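Putative chemotaxis protein (Desulfovibrio vulgaris str. Hildenborough, PDB 3H4Y) probably acts as a CheX-type phosphatase in chemotaxis signalling, removing phosphate from a response regulator such as CheY. Local coordinates at residues T17-S22 with S100-A105. Numbering follows the deposited sequence. Where two conformers were deposited one is given.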
ATOM      1  N   THR A  17     -17.615  -4.810  -4.036  1.00 10.35           N
ATOM      2  CA  THR A  17     -16.841  -5.576  -5.011  1.00  8.74           C
ATOM      3  C   THR A  17     -17.693  -6.018  -6.203  1.00 10.75           C
ATOM      4  O   THR A  17     -17.326  -5.822  -7.367  1.00 11.01           O
ATOM      5  CB  THR A  17     -16.144  -6.778  -4.357  1.00  9.63           C
ATOM      6  OG1 THR A  17     -15.222  -6.314  -3.378  1.00 10.82           O
ATOM      7  CG2 THR A  17     -15.361  -7.596  -5.395  1.00  9.41           C
ATOM      8  N   VAL A  18     -18.876  -6.555  -5.911  1.00 11.36           N
ATOM      9  CA  VAL A  18     -19.782  -6.983  -6.977  1.00 12.64           C
ATOM     10  C   VAL A  18     -20.265  -5.784  -7.776  1.00 11.22           C
ATOM     11  O   VAL A  18     -20.239  -5.818  -8.999  1.00 12.25           O
ATOM     12  CB  VAL A  18     -20.962  -7.804  -6.413  1.00 13.53           C
ATOM     13  CG1 VAL A  18     -21.996  -8.060  -7.499  1.00 15.46           C
ATOM     14  CG2 VAL A  18     -20.441  -9.102  -5.800  1.00 11.28           C
ATOM     15  N   ASN A  19     -20.640  -4.687  -7.114  1.00 12.37           N
ATOM     16  CA  ASN A  19     -21.135  -3.494  -7.825  1.00 14.23           C
ATOM     17  C   ASN A  19     -20.085  -2.904  -8.735  1.00 12.21           C
ATOM     18  O   ASN A  19     -20.357  -2.525  -9.905  1.00 12.87           O
ATOM     19  CB  ASN A  19     -21.493  -2.348  -6.886  1.00 17.07           C
ATOM     20  CG  ASN A  19     -22.743  -2.560  -6.126  1.00 22.31           C
ATOM     21  OD1 ASN A  19     -23.525  -3.475  -6.401  1.00 20.78           O
ATOM     22  ND2 ASN A  19     -22.943  -1.695  -5.104  1.00 22.03           N
ATOM     23  N   VAL A  20     -18.863  -2.796  -8.217  1.00 10.08           N
ATOM     24  CA  VAL A  20     -17.809  -2.130  -8.972  1.00 10.87           C
ATOM     25  C   VAL A  20     -17.382  -2.985 -10.165  1.00 12.26           C
ATOM     26  O   VAL A  20     -17.305  -2.493 -11.281  1.00 11.47           O
ATOM     27  CB  VAL A  20     -16.607  -1.779  -8.069  1.00 11.10           C
ATOM     28  CG1 VAL A  20     -15.392  -1.335  -8.879  1.00 10.27           C
ATOM     29  CG2 VAL A  20     -17.014  -0.706  -7.051  1.00 11.32           C
ATOM     30  N   LEU A  21     -17.113  -4.267  -9.953  1.00  9.44           N
ATOM     31  CA  LEU A  21     -16.722  -5.116 -11.058  1.00 10.57           C
ATOM     32  C   LEU A  21     -17.828  -5.243 -12.098  1.00  9.61           C
ATOM     33  O   LEU A  21     -17.525  -5.270 -13.296  1.00 11.47           O
ATOM     34  CB  LEU A  21     -16.201  -6.496 -10.625  1.00 11.77           C
ATOM     35  CG  LEU A  21     -14.683  -6.537 -10.417  1.00 15.46           C
ATOM     36  CD1 LEU A  21     -14.294  -5.692  -9.175  1.00 11.86           C
ATOM     37  CD2 LEU A  21     -14.181  -7.930 -10.283  1.00 16.21           C
ATOM     38  N   SER A  22     -19.086  -5.384 -11.666  1.00 11.30           N
ATOM     39  CA  SER A  22     -20.199  -5.511 -12.610  0.50 13.82           C
ATOM     40  C   SER A  22     -20.342  -4.250 -13.446  1.00 11.26           C
ATOM     41  O   SER A  22     -20.464  -4.308 -14.666  1.00 12.61           O
ATOM     42  CB  SER A  22     -21.527  -5.745 -11.881  0.50 14.51           C
ATOM     43  OG  SER A  22     -21.470  -6.861 -11.008  0.50 22.55           O
ATOM     44  N   SER A 100     -13.099   0.809  -2.258  1.00  8.76           N
ATOM     45  CA  SER A 100     -12.880   1.549  -1.026  1.00  7.02           C
ATOM     46  C   SER A 100     -14.015   2.568  -0.780  1.00  9.35           C
ATOM     47  O   SER A 100     -14.567   2.668   0.318  1.00  8.37           O
ATOM     48  CB  SER A 100     -11.527   2.286  -1.046  1.00  7.81           C
ATOM     49  OG  SER A 100     -11.432   3.254   0.028  1.00  8.76           O
ATOM     50  N   GLY A 101     -14.367   3.313  -1.820  1.00  7.94           N
ATOM     51  CA  GLY A 101     -15.404   4.329  -1.679  1.00  7.98           C
ATOM     52  C   GLY A 101     -16.746   3.777  -1.264  1.00  8.35           C
ATOM     53  O   GLY A 101     -17.372   4.274  -0.313  1.00  8.38           O
ATOM     54  N   GLN A 102     -17.200   2.756  -1.969  1.00  7.32           N
ATOM     55  CA  GLN A 102     -18.498   2.154  -1.673  1.00  7.89           C
ATOM     56  C   GLN A 102     -18.485   1.356  -0.365  1.00  8.36           C
ATOM     57  O   GLN A 102     -19.462   1.392   0.391  1.00  9.95           O
ATOM     58  CB  GLN A 102     -18.971   1.285  -2.807  1.00  8.72           C
ATOM     59  CG  GLN A 102     -19.364   2.098  -4.042  1.00  8.05           C
ATOM     60  CD  GLN A 102     -20.308   1.355  -4.966  1.00 11.44           C
ATOM     61  OE1 GLN A 102     -20.599   0.186  -4.766  1.00 11.91           O
ATOM     62  NE2 GLN A 102     -20.882   2.081  -5.943  1.00 11.39           N
ATOM     63  N   ALA A 103     -17.401   0.618  -0.119  1.00  7.28           N
ATOM     64  CA  ALA A 103     -17.330  -0.102   1.156  1.00  7.91           C
ATOM     65  C   ALA A 103     -17.335   0.836   2.336  1.00  8.03           C
ATOM     66  O   ALA A 103     -18.010   0.549   3.337  1.00  8.61           O
ATOM     67  CB  ALA A 103     -16.106  -0.982   1.195  1.00  9.35           C
ATOM     68  N   ARG A 104     -16.581   1.926   2.246  1.00  7.49           N
ATOM     69  CA  ARG A 104     -16.536   2.905   3.341  1.00  8.65           C
ATOM     70  C   ARG A 104     -17.903   3.583   3.506  1.00  8.19           C
ATOM     71  O   ARG A 104     -18.305   3.895   4.625  1.00  7.84           O
ATOM     72  CB  ARG A 104     -15.427   3.923   3.169  1.00  9.60           C
ATOM     73  CG  ARG A 104     -14.021   3.317   3.395  1.00  7.77           C
ATOM     74  CD  ARG A 104     -12.892   4.297   3.310  1.00  9.59           C
ATOM     75  NE  ARG A 104     -12.839   4.881   1.986  1.00 10.60           N
ATOM     76  CZ  ARG A 104     -13.248   6.097   1.650  1.00  8.83           C
ATOM     77  NH1 ARG A 104     -13.739   6.936   2.542  1.00  8.94           N
ATOM     78  NH2 ARG A 104     -13.179   6.505   0.379  1.00 11.50           N
ATOM     79  N   ALA A 105     -18.631   3.786   2.416  1.00  8.73           N
ATOM     80  CA  ALA A 105     -19.999   4.331   2.540  1.00  9.47           C
ATOM     81  C   ALA A 105     -20.840   3.363   3.349  1.00  9.12           C
ATOM     82  O   ALA A 105     -21.621   3.777   4.222  1.00 10.67           O
ATOM     83  CB  ALA A 105     -20.635   4.573   1.155  1.00  9.26           C
TER
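The carboxamides of Asn19 and Gln102 are nearly perpendicular, their planes 81° apart, and Gln102 OE1 lies almost in the amide plane of Asn19, in front of ND2. This bridge joins helix 10-25 to helix 84-109, the two helices that pack side by side on the antiparallel sheet of this CheX-like α/β fold. Asn19 ND2 donates to Gln102 OE1 over 3.0 Å, nearly straight at the hydrogen (166°), whereas on the acceptor side the donor is tilted 21° from the carbonyl plane. An extended chain beyond CG lets Gln102 span a gap in which the closest pair of CA atoms, those of Val20 and Gln102, is still 8.5 Å apart. Gln102 OE1 also lies 3.4 Å from Asn19 CB and, marginally, 4.3 Å from Val20 CG2. The segments bury 104 Å² together; exposed Asn19 and partly exposed Gln102 place the bond toward the solvent side, whereas the buried Val20 packs on Met98 and Ile99, and the buried Ala103 on Phe13 and Ala16. Within helix 84-109, Arg104 presents its guanidinium edge to the preceding turn, NE donating in plane to Ser100 OG at 2.9 Å, while NH1 bonds Phe114 O.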